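Local atomic coordinates of putative short-chain dehydrogenase/reductase (Burkholderia xenovorans, PDB entry 5IZ4), a protein that probably acts as an NAD(P)-dependent oxidoreductase of the short-chain dehydrogenase/reductase family and binds ADP in its nucleotide pocket. Residues Q67-D72 with A89-R94. Sequence-based numbering, arbitrary orientation. Where two conformers were deposited one is given.
Sequences QTLIFD and ASRWQR
At the edge of the R91 guanidinium lie T68 O and L69 CB, while Q67 OE1 and T68 C come up to the edge of the W92 indole. Over the centre of one indole face sits R91 CG, 3.4 Å above the plane; further out in the same side chain, the guanidinium has W92 CZ2 above the centre of one of its faces. R91 CG stands anti to the backbone N (chi1 177°), and the bend at chi2 (84°) sets CD. T68 O takes a bond of 2.8 Å from R91 NH2 and a weaker one from R91 NH1, in one of the two conformers of R91. The NH2 donor is tilted 33° from the carbonyl plane. Q67 OE1 is 3.5 Å from W92 NE1, and T68 C 3.8 Å from W92 CH2. In this Rossmann fold, helix 78-92 packs its C-terminal turn against the start of 68-72, the outermost strand of the parallel sheet within the chain, well away from the ADP. L69 runs past both side chains in the opposite sense; its CD2 makes an off-centre CH-pi contact with the six-membered ring of W92 and touches R91 CB at 3.7 Å. Its CB rests against R91 NH2, while M87 of the same helix also packs on L69. T68 OG1 is hydrogen-bonded to OE1 of E58, and W92 reaches on to S40 of the adjacent strand 40-45 and V16 of strand 16-20 beyond it.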
loop_
_atom_site.group_PDB
_atom_site.type_symbol
_atom_site.label_atom_id
_atom_site.label_comp_id
_atom_site.label_asym_id
_atom_site.label_seq_id
_atom_site.Cartn_x
_atom_site.Cartn_y
_atom_site.Cartn_z
ATOM N N GLN A 67 38.178 2.156 -12.095
ATOM C CA GLN A 67 38.751 0.822 -11.999
ATOM C C GLN A 67 37.651 -0.222 -12.143
ATOM O O GLN A 67 36.527 -0.035 -11.668
ATOM C CB GLN A 67 39.468 0.638 -10.668
ATOM C CG GLN A 67 40.686 1.507 -10.492
ATOM C CD GLN A 67 41.290 1.333 -9.120
ATOM O OE1 GLN A 67 41.863 0.290 -8.812
ATOM N NE2 GLN A 67 41.136 2.347 -8.275
ATOM N N THR A 68 37.984 -1.340 -12.787
ATOM C CA THR A 68 36.981 -2.336 -13.141
ATOM C C THR A 68 37.508 -3.736 -12.875
ATOM O O THR A 68 38.719 -3.975 -12.811
ATOM C CB THR A 68 36.580 -2.254 -14.622
ATOM O OG1 THR A 68 37.740 -2.456 -15.442
ATOM C CG2 THR A 68 35.953 -0.909 -14.952
ATOM N N LEU A 69 36.566 -4.666 -12.745
ATOM C CA LEU A 69 36.846 -6.086 -12.909
ATOM C C LEU A 69 35.561 -6.729 -13.402
ATOM O O LEU A 69 34.471 -6.247 -13.102
ATOM C CB LEU A 69 37.342 -6.743 -11.611
ATOM C CG LEU A 69 36.462 -7.048 -10.397
ATOM C CD1 LEU A 69 35.565 -8.267 -10.608
ATOM C CD2 LEU A 69 37.369 -7.282 -9.200
ATOM N N ILE A 70 35.687 -7.803 -14.174
ATOM C CA ILE A 70 34.529 -8.562 -14.632
ATOM C C ILE A 70 34.540 -9.894 -13.912
ATOM O O ILE A 70 35.578 -10.568 -13.860
ATOM C CB ILE A 70 34.539 -8.777 -16.156
ATOM C CG1 ILE A 70 34.504 -7.445 -16.902
ATOM C CG2 ILE A 70 33.364 -9.648 -16.571
ATOM C CD1 ILE A 70 34.479 -7.615 -18.413
ATOM N N PHE A 71 33.392 -10.290 -13.374
ATOM C CA PHE A 71 33.253 -11.636 -12.840
ATOM C C PHE A 71 32.104 -12.354 -13.534
ATOM O O PHE A 71 31.108 -11.735 -13.927
ATOM C CB PHE A 71 33.051 -11.620 -11.307
ATOM C CG PHE A 71 31.771 -10.964 -10.848
ATOM C CD1 PHE A 71 30.595 -11.698 -10.735
ATOM C CD2 PHE A 71 31.752 -9.623 -10.489
ATOM C CE1 PHE A 71 29.419 -11.098 -10.290
ATOM C CE2 PHE A 71 30.582 -9.017 -10.047
ATOM C CZ PHE A 71 29.415 -9.757 -9.942
ATOM N N ASP A 72 32.269 -13.663 -13.714
ATOM C CA ASP A 72 31.166 -14.507 -14.146
ATOM C C ASP A 72 30.446 -15.042 -12.919
ATOM O O ASP A 72 31.086 -15.419 -11.932
ATOM C CB ASP A 72 31.647 -15.686 -14.992
ATOM C CG ASP A 72 32.182 -15.278 -16.347
ATOM O OD1 ASP A 72 32.156 -14.086 -16.694
ATOM O OD2 ASP A 72 32.634 -16.184 -17.077
ATOM N N ALA A 89 36.614 -9.130 -3.093
ATOM C CA ALA A 89 37.356 -8.953 -1.850
ATOM C C ALA A 89 38.857 -8.969 -2.097
ATOM O O ALA A 89 39.592 -8.152 -1.534
ATOM C CB ALA A 89 36.977 -10.044 -0.846
ATOM N N SER A 90 39.333 -9.890 -2.940
ATOM C CA SER A 90 40.768 -9.985 -3.192
ATOM C C SER A 90 41.304 -8.735 -3.872
ATOM O O SER A 90 42.439 -8.322 -3.604
ATOM C CB SER A 90 41.080 -11.209 -4.053
ATOM O OG SER A 90 40.502 -12.373 -3.497
ATOM N N ARG A 91 40.506 -8.118 -4.740
ATOM C CA ARG A 91 40.977 -6.971 -5.504
ATOM C C ARG A 91 40.941 -5.687 -4.676
ATOM O O ARG A 91 41.926 -4.940 -4.634
ATOM C CB ARG A 91 40.136 -6.830 -6.774
ATOM C CG ARG A 91 40.474 -5.630 -7.633
ATOM C CD ARG A 91 41.647 -5.888 -8.577
ATOM N NE ARG A 91 41.866 -4.708 -9.405
ATOM C CZ ARG A 91 41.214 -4.459 -10.536
ATOM N NH1 ARG A 91 41.462 -3.348 -11.218
ATOM N NH2 ARG A 91 40.315 -5.321 -10.987
ATOM N N TRP A 92 39.817 -5.411 -4.004
ATOM C CA TRP A 92 39.645 -4.134 -3.317
ATOM C C TRP A 92 39.355 -4.232 -1.824
ATOM O O TRP A 92 39.398 -3.199 -1.144
ATOM C CB TRP A 92 38.519 -3.324 -3.986
ATOM C CG TRP A 92 38.817 -2.938 -5.416
ATOM C CD1 TRP A 92 39.927 -2.289 -5.877
ATOM C CD2 TRP A 92 37.990 -3.177 -6.560
ATOM N NE1 TRP A 92 39.842 -2.111 -7.238
ATOM C CE2 TRP A 92 38.659 -2.642 -7.680
ATOM C CE3 TRP A 92 36.745 -3.782 -6.747
ATOM C CZ2 TRP A 92 38.128 -2.701 -8.968
ATOM C CZ3 TRP A 92 36.215 -3.832 -8.030
ATOM C CH2 TRP A 92 36.909 -3.295 -9.122
ATOM N N GLN A 93 39.033 -5.418 -1.301
ATOM C CA GLN A 93 38.775 -5.620 0.132
ATOM C C GLN A 93 37.652 -4.731 0.671
ATOM O O GLN A 93 37.639 -4.377 1.856
ATOM C CB GLN A 93 40.054 -5.412 0.951
ATOM N N ARG A 94 36.691 -4.368 -0.173
ATOM C CA ARG A 94 35.517 -3.647 0.296
ATOM C C ARG A 94 34.397 -3.817 -0.714
ATOM O O ARG A 94 34.634 -4.099 -1.894
ATOM C CB ARG A 94 35.808 -2.160 0.515
ATOM C CG ARG A 94 36.163 -1.422 -0.759
ATOM C CD ARG A 94 36.647 -0.024 -0.445
ATOM N NE ARG A 94 35.579 0.812 0.080
ATOM C CZ ARG A 94 35.755 2.059 0.491
ATOM N NH1 ARG A 94 36.964 2.607 0.454
ATOM N NH2 ARG A 94 34.725 2.757 0.941
#